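Putative alpha/beta hydrolase (Desulfitobacterium hafniense, PDB 4RPC) probably hydrolyses an as yet unidentified substrate, as a putative member of the alpha/beta hydrolase family. Local coordinates at residues Val95-Ser100 against Leu187-Tyr192; Ile136-Phe141 against Glu180-Ala185; Gln170-Glu175 against Val244-Pro249. All coordinates share one frame; numbering follows the deposited sequence.

Contact 1 joins the probable nucleophile elbow to helix 179-191, contact 2 packs that same helix against helix 130-145, and contact 3 ties the loop 170-175 to helix 243-247. Contacts 1 and 3 thus join the inserted region to the core, while contact 2 packs two of its helices. Contacts 1 and 2 have centres about 12 Å apart and meet where L97 CD2 lies 3.5 Å from A185 O. The centre of contact 3 is about 18 Å from that of contact 1; V95 CG1 reaches L245 CD2 at 3.7 Å. Contact 1 holds S96 of a likely S96-H241-E213 triad, and the side chains of F141 (contact 2) and L172 (contact 3) lie near it without touching.

Contact 1 of 3, residues Val95-Ser100 against Leu187-Tyr192; sequences VSLGAS and LAAYRY
L97 drives one methyl of its isobutyl group into the flank of helix 179-191, where CD1 stands 3.5 Å from A189 CA, tighter than usual for two carbons. The same methyl is equally near A189 CB, so the small alanine offers a backbone and side-chain surface that the leucine lies flush against. With CG anti to the backbone N (chi1 177°), the leucine side chain swings across toward the other helix although its CB does not head there. One helical turn on, S100 points at Y192. Its CB approaches the aromatic ring obliquely, 3.8 Å from Y192 CD2. A water links the S100 hydroxyl to the backbone carbonyl of A189: S100 OG donates to it at 2.5 Å, and it donates in turn to A189 O at 2.7 Å. Y192, the first residue past the helix end, has its hydroxyl hydrogen-bonded to E104 OE1, while V70 packs on its side chain as well. Without the ring, as with an alanine here, E104 would probably lose its hydroxyl partner and S100 CB its aromatic neighbour. In segment 95-100, S96 sits at phi 62° and psi -125°, a strained turn, with S96 OG hydrogen-bonded to Q122 and weakly to H241. This geometry between strand 88-95 and helix 97-108, with glycines at G94 and G98, is consistent with the nucleophile elbow (GxSxG) of the alpha/beta hydrolase fold.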
loop_
_atom_site.group_PDB
_atom_site.type_symbol
_atom_site.label_atom_id
_atom_site.label_comp_id
_atom_site.label_asym_id
_atom_site.label_seq_id
_atom_site.Cartn_x
_atom_site.Cartn_y
_atom_site.Cartn_z
ATOM N N VAL A 95 -0.453 1.080 1.199
ATOM C CA VAL A 95 -1.740 1.187 0.560
ATOM C C VAL A 95 -1.752 0.261 -0.623
ATOM O O VAL A 95 -0.842 0.271 -1.449
ATOM C CB VAL A 95 -2.106 2.647 0.162
ATOM C CG1 VAL A 95 -1.115 3.215 -0.832
ATOM C CG2 VAL A 95 -3.527 2.694 -0.428
ATOM N N SER A 96 -2.789 -0.565 -0.666
ATOM C CA SER A 96 -3.055 -1.483 -1.758
ATOM C C SER A 96 -1.922 -2.488 -1.895
ATOM O O SER A 96 -1.584 -3.170 -0.924
ATOM C CB SER A 96 -3.306 -0.661 -3.047
ATOM O OG SER A 96 -4.151 -1.390 -3.941
ATOM N N LEU A 97 -1.326 -2.609 -3.073
ATOM C CA LEU A 97 -0.154 -3.462 -3.189
ATOM C C LEU A 97 0.881 -3.177 -2.108
ATOM O O LEU A 97 1.570 -4.081 -1.663
ATOM C CB LEU A 97 0.518 -3.215 -4.502
ATOM C CG LEU A 97 1.802 -3.974 -4.781
ATOM C CD1 LEU A 97 1.615 -5.463 -4.636
ATOM C CD2 LEU A 97 2.247 -3.591 -6.205
ATOM N N GLY A 98 0.982 -1.920 -1.707
ATOM C CA GLY A 98 1.961 -1.547 -0.747
ATOM C C GLY A 98 1.684 -2.232 0.587
ATOM O O GLY A 98 2.608 -2.425 1.348
ATOM N N ALA A 99 0.425 -2.608 0.857
ATOM C CA ALA A 99 0.113 -3.316 2.101
ATOM C C ALA A 99 0.642 -4.750 2.030
ATOM O O ALA A 99 0.949 -5.357 3.041
ATOM C CB ALA A 99 -1.390 -3.350 2.337
ATOM N N SER A 100 0.675 -5.316 0.821
ATOM C CA SER A 100 1.180 -6.675 0.654
ATOM C C SER A 100 2.670 -6.659 0.830
ATOM O O SER A 100 3.201 -7.545 1.452
ATOM C CB SER A 100 0.849 -7.256 -0.734
ATOM O OG SER A 100 -0.511 -7.335 -0.872
ATOM N N LEU A 187 0.243 -7.591 -11.661
ATOM C CA LEU A 187 0.409 -9.027 -11.704
ATOM C C LEU A 187 0.957 -9.500 -10.349
ATOM O O LEU A 187 0.458 -10.485 -9.780
ATOM C CB LEU A 187 1.295 -9.482 -12.865
ATOM C CG LEU A 187 0.789 -9.216 -14.279
ATOM C CD1 LEU A 187 1.913 -9.251 -15.275
ATOM C CD2 LEU A 187 -0.295 -10.235 -14.681
ATOM N N ALA A 188 1.945 -8.758 -9.838
ATOM C CA ALA A 188 2.563 -9.046 -8.538
ATOM C C ALA A 188 1.519 -8.948 -7.481
ATOM O O ALA A 188 1.395 -9.851 -6.686
ATOM C CB ALA A 188 3.752 -8.136 -8.212
ATOM N N ALA A 189 0.775 -7.856 -7.458
ATOM C CA ALA A 189 -0.317 -7.707 -6.492
ATOM C C ALA A 189 -1.287 -8.892 -6.482
ATOM O O ALA A 189 -1.499 -9.497 -5.445
ATOM C CB ALA A 189 -1.060 -6.441 -6.743
ATOM N N TYR A 190 -1.824 -9.259 -7.649
ATOM C CA TYR A 190 -2.802 -10.307 -7.760
ATOM C C TYR A 190 -2.257 -11.720 -7.566
ATOM O O TYR A 190 -2.988 -12.565 -7.191
ATOM C CB TYR A 190 -3.534 -10.212 -9.119
ATOM C CG TYR A 190 -4.531 -9.102 -9.131
ATOM C CD1 TYR A 190 -5.467 -8.977 -8.111
ATOM C CD2 TYR A 190 -4.556 -8.189 -10.145
ATOM C CE1 TYR A 190 -6.396 -7.944 -8.107
ATOM C CE2 TYR A 190 -5.453 -7.138 -10.152
ATOM C CZ TYR A 190 -6.370 -7.017 -9.140
ATOM O OH TYR A 190 -7.294 -6.025 -9.165
ATOM N N ARG A 191 -0.983 -11.963 -7.829
ATOM C CA ARG A 191 -0.346 -13.254 -7.604
ATOM C C ARG A 191 -0.085 -13.557 -6.134
ATOM O O ARG A 191 -0.145 -14.707 -5.732
ATOM C CB ARG A 191 1.005 -13.301 -8.326
ATOM C CG ARG A 191 1.601 -14.671 -8.461
ATOM C CD ARG A 191 1.202 -15.369 -9.734
ATOM N NE ARG A 191 1.494 -14.554 -10.915
ATOM C CZ ARG A 191 1.022 -14.813 -12.142
ATOM N NH1 ARG A 191 0.239 -15.884 -12.350
ATOM N NH2 ARG A 191 1.329 -13.964 -13.167
ATOM N N TYR A 192 0.233 -12.535 -5.329
ATOM C CA TYR A 192 0.639 -12.764 -3.920
ATOM C C TYR A 192 -0.374 -13.624 -3.180
ATOM O O TYR A 192 -1.559 -13.328 -3.116
ATOM C CB TYR A 192 0.826 -11.445 -3.207
ATOM C CG TYR A 192 1.520 -11.522 -1.850
ATOM C CD1 TYR A 192 2.791 -12.051 -1.727
ATOM C CD2 TYR A 192 0.929 -11.033 -0.726
ATOM C CE1 TYR A 192 3.422 -12.094 -0.492
ATOM C CE2 TYR A 192 1.537 -11.095 0.510
ATOM C CZ TYR A 192 2.797 -11.600 0.640
ATOM O OH TYR A 192 3.431 -11.657 1.903
HETATM O O HOH W 1 -1.350 -8.534 -2.941
#

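Contact 2 of 3, residues Ile136-Phe141 against Glu180-Ala185; sequences IMADAF and EALLHA
A138 meets L182 and L183, and F141 meets L182, where two helices of the cap, inserted between strands 112-119 and 204-210 of the alpha/beta hydrolase fold, pack together. The axes of 136-141 and 180-185 approach to 9.2 Å, and their directions differ by 136°, nearer antiparallel than parallel. Just ahead of the second segment, R179 forms a salt bridge with D139 of the first helix. E180, which opens the segment, uses its carbonyl oxygen within its own helix. L182 does most of the touching. A near-trans chi1 (173°) sends its branch across to the other helix. There CD2 lies 3.5 Å from A138 O and 4.1 Å from F141 CB, so one methyl touches both residues, one turn apart. The other methyl, CD1, approaches the F141 ring obliquely, and L142 adds to the same apolar patch. L183 follows, its CD1 4.2 Å from A138 CB, so the two leucines straddle that alanine; A134 extends the L183 side. H184 turns from the interface and folds back on its own helix: H184 ND1 donates to E180 O at 3.0 Å, coming from above the carbonyl plane on the face opposite to H184 N.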
loop_
_atom_site.group_PDB
_atom_site.type_symbol
_atom_site.label_atom_id
_atom_site.label_comp_id
_atom_site.label_asym_id
_atom_site.label_seq_id
_atom_site.Cartn_x
_atom_site.Cartn_y
_atom_site.Cartn_z
ATOM N N ILE A 136 -7.403 -5.830 -16.804
ATOM C CA ILE A 136 -8.549 -4.956 -16.611
ATOM C C ILE A 136 -8.207 -3.773 -15.717
ATOM O O ILE A 136 -8.498 -2.622 -16.058
ATOM C CB ILE A 136 -9.748 -5.727 -16.093
ATOM C CG1 ILE A 136 -10.334 -6.532 -17.250
ATOM C CG2 ILE A 136 -10.806 -4.800 -15.494
ATOM C CD1 ILE A 136 -11.213 -7.647 -16.789
HETATM N N MSE A 137 -7.592 -4.047 -14.595
HETATM C CA MSE A 137 -7.321 -3.007 -13.671
HETATM C C MSE A 137 -6.295 -2.043 -14.258
HETATM O O MSE A 137 -6.400 -0.848 -14.031
HETATM C CB MSE A 137 -6.816 -3.632 -12.389
HETATM C CG MSE A 137 -7.954 -4.381 -11.710
HETATM SE SE MSE A 137 -9.489 -3.203 -11.250
HETATM C CE MSE A 137 -8.372 -1.722 -10.573
ATOM N N ALA A 138 -5.303 -2.548 -15.003
ATOM C CA ALA A 138 -4.355 -1.671 -15.667
ATOM C C ALA A 138 -5.058 -0.670 -16.562
ATOM O O ALA A 138 -4.788 0.547 -16.470
ATOM C CB ALA A 138 -3.301 -2.454 -16.472
ATOM N N ASP A 139 -5.931 -1.161 -17.435
ATOM C CA ASP A 139 -6.656 -0.290 -18.329
ATOM C C ASP A 139 -7.550 0.691 -17.564
ATOM O O ASP A 139 -7.618 1.864 -17.953
ATOM C CB ASP A 139 -7.534 -1.061 -19.304
ATOM C CG ASP A 139 -6.740 -1.971 -20.194
ATOM O OD1 ASP A 139 -5.502 -1.757 -20.318
ATOM O OD2 ASP A 139 -7.336 -2.925 -20.763
ATOM N N ALA A 140 -8.242 0.204 -16.519
ATOM C CA ALA A 140 -9.160 1.025 -15.746
ATOM C C ALA A 140 -8.363 2.198 -15.180
ATOM O O ALA A 140 -8.772 3.360 -15.332
ATOM C CB ALA A 140 -9.798 0.218 -14.612
ATOM N N PHE A 141 -7.211 1.898 -14.576
ATOM C CA PHE A 141 -6.436 2.953 -13.902
ATOM C C PHE A 141 -5.914 4.020 -14.865
ATOM O O PHE A 141 -5.944 5.199 -14.559
ATOM C CB PHE A 141 -5.303 2.353 -13.111
ATOM C CG PHE A 141 -5.660 1.989 -11.701
ATOM C CD1 PHE A 141 -6.979 1.970 -11.258
ATOM C CD2 PHE A 141 -4.665 1.656 -10.811
ATOM C CE1 PHE A 141 -7.304 1.662 -9.936
ATOM C CE2 PHE A 141 -4.969 1.351 -9.492
ATOM C CZ PHE A 141 -6.304 1.343 -9.053
ATOM N N GLU A 180 3.223 -0.959 -19.076
ATOM C CA GLU A 180 3.973 -2.165 -18.692
ATOM C C GLU A 180 4.299 -2.132 -17.227
ATOM O O GLU A 180 4.220 -3.129 -16.582
ATOM C CB GLU A 180 5.294 -2.341 -19.441
ATOM C CG GLU A 180 5.307 -3.220 -20.697
ATOM C CD GLU A 180 4.576 -4.558 -20.652
ATOM O OE1 GLU A 180 5.179 -5.567 -20.206
ATOM O OE2 GLU A 180 3.411 -4.596 -21.135
ATOM N N ALA A 181 4.688 -0.976 -16.693
ATOM C CA ALA A 181 5.117 -0.910 -15.300
ATOM C C ALA A 181 3.951 -1.175 -14.366
ATOM O O ALA A 181 4.041 -1.912 -13.380
ATOM C CB ALA A 181 5.749 0.446 -15.011
ATOM N N LEU A 182 2.845 -0.591 -14.722
ATOM C CA LEU A 182 1.603 -0.746 -13.965
ATOM C C LEU A 182 1.143 -2.159 -13.992
ATOM O O LEU A 182 0.798 -2.726 -12.952
ATOM C CB LEU A 182 0.525 0.131 -14.581
ATOM C CG LEU A 182 -0.905 0.044 -14.105
ATOM C CD1 LEU A 182 -0.876 0.365 -12.641
ATOM C CD2 LEU A 182 -1.795 1.057 -14.812
ATOM N N LEU A 183 1.135 -2.735 -15.198
ATOM C CA LEU A 183 0.732 -4.097 -15.355
ATOM C C LEU A 183 1.573 -5.070 -14.510
ATOM O O LEU A 183 1.031 -5.940 -13.850
ATOM C CB LEU A 183 0.746 -4.484 -16.852
ATOM C CG LEU A 183 0.315 -5.876 -17.204
ATOM C CD1 LEU A 183 -1.156 -6.023 -17.020
ATOM C CD2 LEU A 183 0.629 -6.178 -18.653
ATOM N N HIS A 184 2.894 -4.972 -14.550
ATOM C CA HIS A 184 3.722 -5.873 -13.754
ATOM C C HIS A 184 3.496 -5.779 -12.251
ATOM O O HIS A 184 3.571 -6.787 -11.523
ATOM C CB HIS A 184 5.181 -5.603 -14.058
ATOM C CG HIS A 184 5.602 -6.297 -15.281
ATOM N ND1 HIS A 184 5.835 -5.645 -16.468
ATOM C CD2 HIS A 184 5.680 -7.617 -15.544
ATOM C CE1 HIS A 184 6.132 -6.538 -17.393
ATOM N NE2 HIS A 184 6.027 -7.740 -16.856
ATOM N N ALA A 185 3.163 -4.572 -11.819
ATOM C CA ALA A 185 2.906 -4.304 -10.418
ATOM C C ALA A 185 1.607 -4.986 -10.035
ATOM O O ALA A 185 1.489 -5.600 -8.937
ATOM C CB ALA A 185 2.807 -2.835 -10.162
#

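Contact 3 of 3, residues Gln170-Glu175 against Val244-Pro249; sequences QPLIYE and VLSKEP
The backbones of L172 and S246 run closest here, their CA atoms 6.7 Å apart, and no hydrogen bond passes between the segments. Residues 170-172 have helical phi and psi without the regular bonds, at the end of helix 165-169; I173 and Y174 are extended, and a weak bond from I173 N to Q170 O closes the turn. Across from it, 244-247 is a short helical run that follows H241, the probable catalytic histidine of this alpha/beta hydrolase fold, and E248 leaves helical geometry. The contact thus joins a loop of the cap region to the helix behind that histidine. Among the side chains, L172 carries most of the weight: CG is anti to the carbonyl carbon (chi1 -65°), and CD1 leads toward the helix, 3.9 Å from S246 CB. The same leucine also packs on F32 and A242. L245, next to S246 in the helix, leans on I41, Y93 and V95, continuing the apolar surface into the core. Exposed P171 adds a contact at the rim, its CG 4.1 Å from S246 OG, a hydroxyl that is hydrogen-bonded to V168 O of helix 165-169.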
loop_
_atom_site.group_PDB
_atom_site.type_symbol
_atom_site.label_atom_id
_atom_site.label_comp_id
_atom_site.label_asym_id
_atom_site.label_seq_id
_atom_site.Cartn_x
_atom_site.Cartn_y
_atom_site.Cartn_z
ATOM N N GLN A 170 -7.885 9.693 -9.453
ATOM C CA GLN A 170 -7.106 10.303 -10.503
ATOM C C GLN A 170 -5.924 11.072 -9.944
ATOM O O GLN A 170 -4.850 11.015 -10.523
ATOM C CB GLN A 170 -7.997 11.187 -11.376
ATOM C CG GLN A 170 -7.320 11.655 -12.642
ATOM C CD GLN A 170 -8.149 12.657 -13.441
ATOM O OE1 GLN A 170 -9.141 13.188 -12.998
ATOM N NE2 GLN A 170 -7.722 12.909 -14.612
ATOM N N PRO A 171 -6.090 11.777 -8.803
ATOM C CA PRO A 171 -4.900 12.446 -8.293
ATOM C C PRO A 171 -3.772 11.521 -7.804
ATOM O O PRO A 171 -2.666 12.031 -7.573
ATOM C CB PRO A 171 -5.408 13.232 -7.060
ATOM C CG PRO A 171 -6.884 13.214 -7.097
ATOM C CD PRO A 171 -7.328 12.177 -8.097
ATOM N N LEU A 172 -4.061 10.229 -7.539
ATOM C CA LEU A 172 -3.051 9.313 -7.065
ATOM C C LEU A 172 -2.338 8.561 -8.165
ATOM O O LEU A 172 -1.315 7.965 -7.917
ATOM C CB LEU A 172 -3.647 8.254 -6.121
ATOM C CG LEU A 172 -4.187 8.825 -4.817
ATOM C CD1 LEU A 172 -4.931 7.749 -4.041
ATOM C CD2 LEU A 172 -3.035 9.392 -4.013
ATOM N N ILE A 173 -2.894 8.531 -9.353
ATOM C CA ILE A 173 -2.267 7.809 -10.459
ATOM C C ILE A 173 -1.066 8.591 -10.951
ATOM O O ILE A 173 -1.148 9.756 -11.230
ATOM C CB ILE A 173 -3.217 7.642 -11.621
ATOM C CG1 ILE A 173 -4.518 6.972 -11.186
ATOM C CG2 ILE A 173 -2.513 6.882 -12.725
ATOM C CD1 ILE A 173 -4.363 5.588 -10.553
ATOM N N TYR A 174 0.071 7.940 -11.053
ATOM C CA TYR A 174 1.291 8.615 -11.426
ATOM C C TYR A 174 1.102 9.056 -12.861
ATOM O O TYR A 174 0.768 8.272 -13.748
ATOM C CB TYR A 174 2.528 7.693 -11.231
ATOM C CG TYR A 174 3.857 8.229 -11.736
ATOM C CD1 TYR A 174 4.251 9.530 -11.510
ATOM C CD2 TYR A 174 4.719 7.396 -12.449
ATOM C CE1 TYR A 174 5.453 10.013 -12.012
ATOM C CE2 TYR A 174 5.913 7.853 -12.951
ATOM C CZ TYR A 174 6.284 9.129 -12.721
ATOM O OH TYR A 174 7.495 9.501 -13.206
ATOM N N GLU A 175 1.317 10.333 -13.102
ATOM C CA GLU A 175 0.947 10.867 -14.399
ATOM C C GLU A 175 1.855 10.358 -15.534
ATOM O O GLU A 175 1.451 10.390 -16.671
ATOM C CB GLU A 175 0.837 12.395 -14.341
ATOM C CG GLU A 175 2.147 13.096 -14.190
ATOM C CD GLU A 175 1.989 14.617 -14.180
ATOM O OE1 GLU A 175 0.869 15.148 -13.953
ATOM O OE2 GLU A 175 3.016 15.283 -14.403
ATOM N N VAL A 244 -9.436 8.020 1.952
ATOM C CA VAL A 244 -8.826 8.720 3.071
ATOM C C VAL A 244 -7.430 9.204 2.695
ATOM O O VAL A 244 -7.026 10.309 3.037
ATOM C CB VAL A 244 -8.713 7.826 4.325
ATOM C CG1 VAL A 244 -8.139 8.639 5.482
ATOM C CG2 VAL A 244 -10.084 7.315 4.780
ATOM N N LEU A 245 -6.672 8.376 1.977
ATOM C CA LEU A 245 -5.331 8.789 1.549
ATOM C C LEU A 245 -5.397 9.919 0.554
ATOM O O LEU A 245 -4.584 10.852 0.583
ATOM C CB LEU A 245 -4.621 7.567 0.913
ATOM C CG LEU A 245 -3.212 7.786 0.450
ATOM C CD1 LEU A 245 -2.342 8.236 1.621
ATOM C CD2 LEU A 245 -2.679 6.473 -0.170
ATOM N N SER A 246 -6.351 9.837 -0.352
ATOM C CA SER A 246 -6.419 10.804 -1.429
ATOM C C SER A 246 -6.794 12.175 -0.881
ATOM O O SER A 246 -5.998 13.108 -0.971
ATOM C CB SER A 246 -7.408 10.384 -2.486
ATOM O OG SER A 246 -7.394 11.272 -3.564
ATOM N N LYS A 247 -7.928 12.243 -0.199
ATOM C CA LYS A 247 -8.513 13.511 0.212
ATOM C C LYS A 247 -8.346 13.938 1.693
ATOM O O LYS A 247 -8.468 15.146 1.968
ATOM C CB LYS A 247 -9.963 13.478 -0.182
ATOM C CG LYS A 247 -10.132 13.219 -1.684
ATOM C CD LYS A 247 -11.582 13.175 -2.116
ATOM C CE LYS A 247 -12.225 14.559 -2.056
ATOM N NZ LYS A 247 -13.653 14.425 -1.663
ATOM N N GLU A 248 -8.048 12.996 2.611
ATOM C CA GLU A 248 -7.693 13.293 4.017
ATOM C C GLU A 248 -6.485 12.557 4.537
ATOM O O GLU A 248 -6.568 11.899 5.553
ATOM C CB GLU A 248 -8.829 12.901 4.924
ATOM C CG GLU A 248 -10.125 13.457 4.411
ATOM C CD GLU A 248 -11.297 12.632 4.823
ATOM O OE1 GLU A 248 -11.218 11.374 4.884
ATOM O OE2 GLU A 248 -12.309 13.282 5.059
ATOM N N PRO A 249 -5.363 12.671 3.846
ATOM C CA PRO A 249 -4.153 12.043 4.300
ATOM C C PRO A 249 -3.747 12.488 5.736
ATOM O O PRO A 249 -3.133 11.726 6.493
ATOM C CB PRO A 249 -3.129 12.487 3.251
ATOM C CG PRO A 249 -3.667 13.774 2.712
ATOM C CD PRO A 249 -5.143 13.638 2.763
#